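Local coordinates for protein estrogen receptor (Crassostrea gigas, PDB 4N1Y) that probably acts as a nuclear hormone receptor of the steroid receptor family that drives transcription constitutively rather than through a hormone-operated switch, at residues A87-F100 and F120-Q132. Numbering follows the deposited sequence.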
ATOM      1  N   ALA B  87     -12.292  -9.414  -2.821  1.00 38.83           N
ATOM      2  CA  ALA B  87     -12.975  -8.145  -3.048  1.00 39.22           C
ATOM      3  C   ALA B  87     -13.797  -8.195  -4.328  1.00 42.13           C
ATOM      4  O   ALA B  87     -14.935  -7.733  -4.365  1.00 49.78           O
ATOM      5  CB  ALA B  87     -11.978  -6.997  -3.104  1.00 29.64           C
ATOM      6  N   PHE B  88     -13.208  -8.735  -5.385  1.00 48.90           N
ATOM      7  CA  PHE B  88     -13.883  -8.765  -6.673  1.00 58.30           C
ATOM      8  C   PHE B  88     -14.998  -9.804  -6.638  1.00 53.70           C
ATOM      9  O   PHE B  88     -16.066  -9.583  -7.206  1.00 60.77           O
ATOM     10  CB  PHE B  88     -12.902  -9.057  -7.821  1.00 63.53           C
ATOM     11  CG  PHE B  88     -13.478  -8.788  -9.196  1.00 66.31           C
ATOM     12  CD1 PHE B  88     -13.604  -7.489  -9.674  1.00 62.60           C
ATOM     13  CD2 PHE B  88     -13.931  -9.833  -9.997  1.00 68.87           C
ATOM     14  CE1 PHE B  88     -14.136  -7.237 -10.937  1.00 58.21           C
ATOM     15  CE2 PHE B  88     -14.474  -9.587 -11.254  1.00 66.88           C
ATOM     16  CZ  PHE B  88     -14.578  -8.283 -11.720  1.00 60.48           C
ATOM     17  N   ARG B  89     -14.749 -10.938  -5.980  1.00 47.83           N
ATOM     18  CA  ARG B  89     -15.802 -11.934  -5.765  1.00 48.69           C
ATOM     19  C   ARG B  89     -16.974 -11.313  -5.010  1.00 52.42           C
ATOM     20  O   ARG B  89     -18.110 -11.756  -5.150  1.00 61.20           O
ATOM     21  CB  ARG B  89     -15.277 -13.162  -4.992  1.00 42.74           C
ATOM     22  CG  ARG B  89     -14.700 -14.291  -5.842  1.00 39.79           C
ATOM     23  CD  ARG B  89     -14.373 -15.538  -5.006  1.00 55.70           C
ATOM     24  NE  ARG B  89     -13.442 -15.250  -3.910  1.00 66.30           N
ATOM     25  CZ  ARG B  89     -12.116 -15.351  -4.007  1.00 78.53           C
ATOM     26  NH1 ARG B  89     -11.555 -15.731  -5.147  1.00 82.32           N
ATOM     27  NH2 ARG B  89     -11.341 -15.067  -2.969  1.00 85.90           N
ATOM     28  N   SER B  90     -16.690 -10.274  -4.234  1.00 37.35           N
ATOM     29  CA  SER B  90     -17.665  -9.710  -3.314  1.00 52.25           C
ATOM     30  C   SER B  90     -18.338  -8.438  -3.821  1.00 55.26           C
ATOM     31  O   SER B  90     -19.096  -7.799  -3.085  1.00 61.77           O
ATOM     32  CB  SER B  90     -17.007  -9.454  -1.961  1.00 47.93           C
ATOM     33  OG  SER B  90     -16.615 -10.689  -1.382  1.00 53.11           O
ATOM     34  N   ILE B  91     -18.051  -8.072  -5.066  1.00 53.57           N
ATOM     35  CA  ILE B  91     -18.515  -6.807  -5.634  1.00 58.18           C
ATOM     36  C   ILE B  91     -20.033  -6.594  -5.552  1.00 59.72           C
ATOM     37  O   ILE B  91     -20.474  -5.473  -5.305  1.00 62.74           O
ATOM     38  CB  ILE B  91     -18.113  -6.696  -7.135  1.00 59.39           C
ATOM     39  CG1 ILE B  91     -16.656  -6.288  -7.281  1.00 59.67           C
ATOM     40  CG2 ILE B  91     -18.991  -5.693  -7.893  1.00 49.42           C
ATOM     41  CD1 ILE B  91     -16.339  -5.825  -8.665  1.00 61.05           C
ATOM     42  N   GLU B  92     -20.822  -7.662  -5.698  1.00 59.84           N
ATOM     43  CA  GLU B  92     -22.282  -7.520  -5.704  1.00 65.77           C
ATOM     44  C   GLU B  92     -22.819  -7.198  -4.317  1.00 66.09           C
ATOM     45  O   GLU B  92     -23.898  -6.625  -4.179  1.00 76.45           O
ATOM     46  CB  GLU B  92     -23.002  -8.770  -6.228  1.00 71.88           C
ATOM     47  CG  GLU B  92     -22.926 -10.036  -5.370  1.00 85.29           C
ATOM     48  CD  GLU B  92     -21.650 -10.856  -5.546  1.00 95.19           C
ATOM     49  OE1 GLU B  92     -20.691 -10.380  -6.202  1.00 96.63           O
ATOM     50  OE2 GLU B  92     -21.627 -12.004  -5.041  1.00 94.28           O
ATOM     51  N   HIS B  93     -22.077  -7.568  -3.286  1.00 56.59           N
ATOM     52  CA  HIS B  93     -22.569  -7.384  -1.929  1.00 61.42           C
ATOM     53  C   HIS B  93     -22.429  -5.936  -1.469  1.00 57.12           C
ATOM     54  O   HIS B  93     -22.776  -5.621  -0.335  1.00 58.33           O
ATOM     55  CB  HIS B  93     -21.811  -8.290  -0.966  1.00 59.87           C
ATOM     56  CG  HIS B  93     -21.775  -9.715  -1.398  1.00 51.40           C
ATOM     57  ND1 HIS B  93     -22.771 -10.612  -1.089  1.00 59.01           N
ATOM     58  CD2 HIS B  93     -20.858 -10.401  -2.114  1.00 51.65           C
ATOM     59  CE1 HIS B  93     -22.475 -11.790  -1.602  1.00 59.07           C
ATOM     60  NE2 HIS B  93     -21.318 -11.689  -2.229  1.00 59.49           N
ATOM     61  N   GLY B  94     -21.907  -5.073  -2.340  1.00 47.12           N
ATOM     62  CA  GLY B  94     -21.718  -3.668  -2.024  1.00 48.73           C
ATOM     63  C   GLY B  94     -21.207  -3.432  -0.621  1.00 52.60           C
ATOM     64  O   GLY B  94     -21.807  -2.662   0.145  1.00 51.70           O
ATOM     65  N   GLY B  95     -20.163  -4.173  -0.247  1.00 55.98           N
ATOM     66  CA  GLY B  95     -19.512  -3.950   1.030  1.00 52.38           C
ATOM     67  C   GLY B  95     -20.280  -4.531   2.213  1.00 46.72           C
ATOM     68  O   GLY B  95     -19.933  -4.299   3.367  1.00 47.10           O
ATOM     69  N   LYS B  96     -21.360  -5.253   1.954  1.00 42.55           N
ATOM     70  CA  LYS B  96     -22.157  -5.709   3.076  1.00 52.34           C
ATOM     71  C   LYS B  96     -21.605  -7.037   3.566  1.00 57.40           C
ATOM     72  O   LYS B  96     -21.737  -7.376   4.731  1.00 54.28           O
ATOM     73  CB  LYS B  96     -23.651  -5.805   2.698  1.00 53.06           C
ATOM     74  CG  LYS B  96     -24.515  -6.570   3.670  1.00 55.07           C
ATOM     75  CD  LYS B  96     -25.956  -6.681   3.209  1.00 62.98           C
ATOM     76  CE  LYS B  96     -26.923  -6.559   4.411  1.00 73.84           C
ATOM     77  NZ  LYS B  96     -27.022  -5.176   5.008  1.00 72.60           N
ATOM     78  N   SER B  97     -20.940  -7.767   2.682  1.00 59.34           N
ATOM     79  CA  SER B  97     -20.339  -9.036   3.066  1.00 52.18           C
ATOM     80  C   SER B  97     -19.225  -9.435   2.130  1.00 52.64           C
ATOM     81  O   SER B  97     -19.108  -8.896   1.034  1.00 57.30           O
ATOM     82  CB  SER B  97     -21.400 -10.127   3.096  1.00 50.40           C
ATOM     83  OG  SER B  97     -22.133 -10.150   1.882  1.00 53.82           O
ATOM     84  N   LEU B  98     -18.406 -10.386   2.567  1.00 56.41           N
ATOM     85  CA  LEU B  98     -17.325 -10.887   1.729  1.00 55.22           C
ATOM     86  C   LEU B  98     -17.600 -12.337   1.358  1.00 55.75           C
ATOM     87  O   LEU B  98     -17.867 -13.183   2.220  1.00 56.07           O
ATOM     88  CB  LEU B  98     -15.976 -10.747   2.428  1.00 37.53           C
ATOM     89  CG  LEU B  98     -15.566  -9.284   2.575  1.00 45.06           C
ATOM     90  CD1 LEU B  98     -14.282  -9.144   3.366  1.00 48.87           C
ATOM     91  CD2 LEU B  98     -15.441  -8.623   1.214  1.00 34.57           C
ATOM     92  N   ALA B  99     -17.565 -12.606   0.061  1.00 54.28           N
ATOM     93  CA  ALA B  99     -17.790 -13.946  -0.449  1.00 61.61           C
ATOM     94  C   ALA B  99     -16.458 -14.660  -0.671  1.00 64.86           C
ATOM     95  O   ALA B  99     -15.866 -14.554  -1.746  1.00 67.10           O
ATOM     96  CB  ALA B  99     -18.597 -13.892  -1.729  1.00 60.71           C
ATOM     97  N   PHE B 100     -15.990 -15.380   0.347  1.00 64.97           N
ATOM     98  CA  PHE B 100     -14.722 -16.108   0.258  1.00 64.38           C
ATOM     99  C   PHE B 100     -14.861 -17.286  -0.682  1.00 64.31           C
ATOM    100  O   PHE B 100     -13.951 -17.631  -1.443  1.00 78.25           O
ATOM    101  CB  PHE B 100     -14.270 -16.548   1.642  1.00 58.28           C
ATOM    102  CG  PHE B 100     -14.092 -15.404   2.571  1.00 61.33           C
ATOM    103  CD1 PHE B 100     -12.932 -14.651   2.543  1.00 51.90           C
ATOM    104  CD2 PHE B 100     -15.105 -15.049   3.448  1.00 72.34           C
ATOM    105  CE1 PHE B 100     -12.775 -13.566   3.381  1.00 57.38           C
ATOM    106  CE2 PHE B 100     -14.954 -13.969   4.296  1.00 73.45           C
ATOM    107  CZ  PHE B 100     -13.788 -13.225   4.263  1.00 65.73           C
ATOM    108  N   PHE B 120     -11.110  -7.179   7.226  1.00 43.12           N
ATOM    109  CA  PHE B 120     -12.210  -7.336   6.275  1.00 44.36           C
ATOM    110  C   PHE B 120     -12.960  -6.037   6.000  1.00 43.41           C
ATOM    111  O   PHE B 120     -13.517  -5.856   4.911  1.00 45.43           O
ATOM    112  CB  PHE B 120     -13.180  -8.405   6.752  1.00 42.34           C
ATOM    113  CG  PHE B 120     -12.606  -9.774   6.704  1.00 48.95           C
ATOM    114  CD1 PHE B 120     -11.538 -10.049   5.866  1.00 51.59           C
ATOM    115  CD2 PHE B 120     -13.113 -10.787   7.498  1.00 54.80           C
ATOM    116  CE1 PHE B 120     -10.987 -11.312   5.824  1.00 54.30           C
ATOM    117  CE2 PHE B 120     -12.573 -12.052   7.457  1.00 51.19           C
ATOM    118  CZ  PHE B 120     -11.507 -12.317   6.621  1.00 57.30           C
ATOM    119  N   GLU B 121     -12.934  -5.116   6.959  1.00 35.34           N
ATOM    120  CA  GLU B 121     -13.582  -3.828   6.749  1.00 35.01           C
ATOM    121  C   GLU B 121     -12.892  -3.024   5.662  1.00 34.94           C
ATOM    122  O   GLU B 121     -13.536  -2.320   4.900  1.00 45.22           O
ATOM    123  CB  GLU B 121     -13.598  -3.025   8.039  1.00 45.58           C
ATOM    124  CG  GLU B 121     -14.880  -3.133   8.822  1.00 61.99           C
ATOM    125  CD  GLU B 121     -14.859  -2.243  10.041  1.00 80.69           C
ATOM    126  OE1 GLU B 121     -14.297  -1.128   9.957  1.00 85.37           O
ATOM    127  OE2 GLU B 121     -15.456  -2.624  11.066  1.00 89.18           O
ATOM    128  N   GLN B 122     -11.577  -3.152   5.582  1.00 37.00           N
ATOM    129  CA  GLN B 122     -10.815  -2.514   4.536  1.00 38.00           C
ATOM    130  C   GLN B 122     -11.077  -3.184   3.173  1.00 43.05           C
ATOM    131  O   GLN B 122     -11.289  -2.515   2.153  1.00 41.37           O
ATOM    132  CB  GLN B 122      -9.336  -2.537   4.904  1.00 40.92           C
ATOM    133  CG  GLN B 122      -8.469  -1.625   4.065  1.00 47.60           C
ATOM    134  CD  GLN B 122      -7.090  -1.459   4.653  1.00 61.03           C
ATOM    135  OE1 GLN B 122      -6.586  -2.348   5.343  1.00 67.98           O
ATOM    136  NE2 GLN B 122      -6.485  -0.301   4.421  1.00 61.88           N
ATOM    137  N   VAL B 123     -11.054  -4.510   3.164  1.00 40.18           N
ATOM    138  CA  VAL B 123     -11.344  -5.267   1.952  1.00 36.54           C
ATOM    139  C   VAL B 123     -12.730  -5.011   1.413  1.00 35.40           C
ATOM    140  O   VAL B 123     -12.896  -4.729   0.232  1.00 38.48           O
ATOM    141  CB  VAL B 123     -11.199  -6.780   2.178  1.00 40.78           C
ATOM    142  CG1 VAL B 123     -11.601  -7.526   0.920  1.00 35.66           C
ATOM    143  CG2 VAL B 123      -9.770  -7.121   2.565  1.00 44.03           C
ATOM    144  N   ALA B 124     -13.725  -5.129   2.291  1.00 47.04           N
ATOM    145  CA  ALA B 124     -15.119  -4.869   1.941  1.00 41.42           C
ATOM    146  C   ALA B 124     -15.312  -3.467   1.331  1.00 40.43           C
ATOM    147  O   ALA B 124     -16.050  -3.307   0.351  1.00 35.35           O
ATOM    148  CB  ALA B 124     -15.985  -5.031   3.159  1.00 37.82           C
ATOM    149  N   ALA B 125     -14.639  -2.465   1.904  1.00 35.39           N
ATOM    150  CA  ALA B 125     -14.691  -1.103   1.377  1.00 31.49           C
ATOM    151  C   ALA B 125     -14.056  -1.036  -0.007  1.00 36.93           C
ATOM    152  O   ALA B 125     -14.571  -0.377  -0.907  1.00 40.74           O
ATOM    153  CB  ALA B 125     -13.988  -0.129   2.323  1.00 33.11           C
ATOM    154  N   VAL B 126     -12.931  -1.725  -0.169  1.00 35.02           N
ATOM    155  CA  VAL B 126     -12.291  -1.798  -1.464  1.00 41.21           C
ATOM    156  C   VAL B 126     -13.272  -2.415  -2.452  1.00 47.88           C
ATOM    157  O   VAL B 126     -13.412  -1.921  -3.576  1.00 51.74           O
ATOM    158  CB  VAL B 126     -10.979  -2.620  -1.419  1.00 37.76           C
ATOM    159  CG1 VAL B 126     -10.603  -3.096  -2.804  1.00 35.89           C
ATOM    160  CG2 VAL B 126      -9.837  -1.810  -0.781  1.00 31.19           C
ATOM    161  N   SER B 127     -13.968  -3.471  -2.022  1.00 45.52           N
ATOM    162  CA  SER B 127     -14.992  -4.099  -2.854  1.00 43.07           C
ATOM    163  C   SER B 127     -16.022  -3.082  -3.356  1.00 48.33           C
ATOM    164  O   SER B 127     -16.310  -3.011  -4.558  1.00 44.36           O
ATOM    165  CB  SER B 127     -15.704  -5.208  -2.089  1.00 35.25           C
ATOM    166  OG  SER B 127     -16.518  -5.977  -2.961  1.00 41.72           O
ATOM    167  N   GLU B 128     -16.512  -2.252  -2.440  1.00 43.49           N
ATOM    168  CA  GLU B 128     -17.478  -1.233  -2.789  1.00 34.22           C
ATOM    169  C   GLU B 128     -16.923  -0.245  -3.806  1.00 40.32           C
ATOM    170  O   GLU B 128     -17.635   0.201  -4.713  1.00 42.91           O
ATOM    171  CB  GLU B 128     -17.907  -0.451  -1.560  1.00 36.26           C
ATOM    172  CG  GLU B 128     -19.205   0.289  -1.789  1.00 50.14           C
ATOM    173  CD  GLU B 128     -19.485   1.311  -0.722  1.00 64.71           C
ATOM    174  OE1 GLU B 128     -18.839   1.244   0.345  1.00 72.29           O
ATOM    175  OE2 GLU B 128     -20.351   2.182  -0.957  1.00 69.12           O
ATOM    176  N   GLN B 129     -15.648   0.092  -3.662  1.00 35.21           N
ATOM    177  CA  GLN B 129     -15.028   1.006  -4.597  1.00 42.29           C
ATOM    178  C   GLN B 129     -14.934   0.396  -5.982  1.00 45.84           C
ATOM    179  O   GLN B 129     -15.155   1.089  -6.982  1.00 47.11           O
ATOM    180  CB  GLN B 129     -13.657   1.423  -4.107  1.00 44.01           C
ATOM    181  CG  GLN B 129     -13.730   2.162  -2.812  1.00 47.29           C
ATOM    182  CD  GLN B 129     -14.538   3.415  -2.925  1.00 49.90           C
ATOM    183  OE1 GLN B 129     -14.445   4.133  -3.917  1.00 56.30           O
ATOM    184  NE2 GLN B 129     -15.354   3.688  -1.910  1.00 58.93           N
ATOM    185  N   MET B 130     -14.647  -0.900  -6.039  1.00 42.53           N
ATOM    186  CA  MET B 130     -14.590  -1.591  -7.324  1.00 44.54           C
ATOM    187  C   MET B 130     -15.959  -1.557  -7.985  1.00 46.36           C
ATOM    188  O   MET B 130     -16.077  -1.349  -9.196  1.00 47.06           O
ATOM    189  CB  MET B 130     -14.119  -3.025  -7.157  1.00 38.63           C
ATOM    190  CG  MET B 130     -12.718  -3.164  -6.581  1.00 37.98           C
ATOM    191  SD  MET B 130     -12.398  -4.922  -6.293  1.00 49.01           S
ATOM    192  CE  MET B 130     -10.619  -5.011  -6.380  1.00 37.42           C
ATOM    193  N   MET B 131     -16.987  -1.804  -7.182  1.00 43.52           N
ATOM    194  CA  MET B 131     -18.368  -1.736  -7.649  1.00 39.82           C
ATOM    195  C   MET B 131     -18.658  -0.350  -8.196  1.00 43.63           C
ATOM    196  O   MET B 131     -19.239  -0.199  -9.257  1.00 48.64           O
ATOM    197  CB  MET B 131     -19.351  -2.080  -6.520  1.00 36.71           C
ATOM    198  CG  MET B 131     -20.803  -1.951  -6.925  1.00 45.12           C
ATOM    199  SD  MET B 131     -21.974  -1.940  -5.553  1.00 66.50           S
ATOM    200  CE  MET B 131     -21.638  -0.312  -4.866  1.00 58.49           C
ATOM    201  N   GLN B 132     -18.263   0.665  -7.444  1.00 51.46           N
ATOM    202  CA  GLN B 132     -18.517   2.037  -7.839  1.00 52.94           C
ATOM    203  C   GLN B 132     -17.742   2.454  -9.090  1.00 57.49           C
ATOM    204  O   GLN B 132     -18.211   3.285  -9.857  1.00 63.26           O
ATOM    205  CB  GLN B 132     -18.182   2.969  -6.679  1.00 63.94           C
ATOM    206  CG  GLN B 132     -19.190   2.887  -5.542  1.00 84.02           C
ATOM    207  CD  GLN B 132     -18.975   3.959  -4.498  1.00 91.66           C
ATOM    208  OE1 GLN B 132     -17.881   4.094  -3.945  1.00 95.18           O
ATOM    209  NE2 GLN B 132     -20.019   4.727  -4.215  1.00 91.92           N
TER
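Ala87, Gly95 and Leu98 bring segment 87-100 down onto helix 120-132, whose axis strand 97-99 crosses almost perpendicularly, at 84° and 8.5 Å. At the end of helix 67-89 the Ala87 methyl is a knob in a hole formed by Val123, Val126, Ser127 and Met130, with its CB 3.8 Å from the sulfur SD of Met130. Beside it, Ser127 OG donates to Ala87 O over 2.7 Å, in the carbonyl plane and on a lone pair. The hydroxyl reaches this buried carbonyl because it lies anti to the Ser127 backbone N (chi1 -169°). Ile91 packs one turn farther along, its CD1 3.9 Å from Met130 CB while its CG2 branch rests against Met131 CB. Beyond it the chain reverses through a type I' turn from His93 to Lys96, and Gly95, with positive phi, lays its CA 3.6 Å from Ala124 O. In the α-helical sandwich of the nuclear receptor ligand-binding domain, this contact seats the link between helix 67-89 and the small β-hairpin on helix 117-132. Leu98, from the hairpin's first strand, splits its methyls: CD1 approaches Phe120 CB at 3.6 Å, CD2 lies against Ala124 CA, and both methyls touch Val123 CG1. Phe100 places CZ over one face of the Phe120 ring, offset toward its rim, the two planes inclined at 52°. Trp111 also meets the Phe120 ring, here edge-to-face, and an alanine in place of Phe120 would probably leave both the Phe100 tip and the Trp111 ring without their aromatic partner. Farther along the helix, Glu128 turns its carboxylate to Arg155 of the second subunit in a salt bridge.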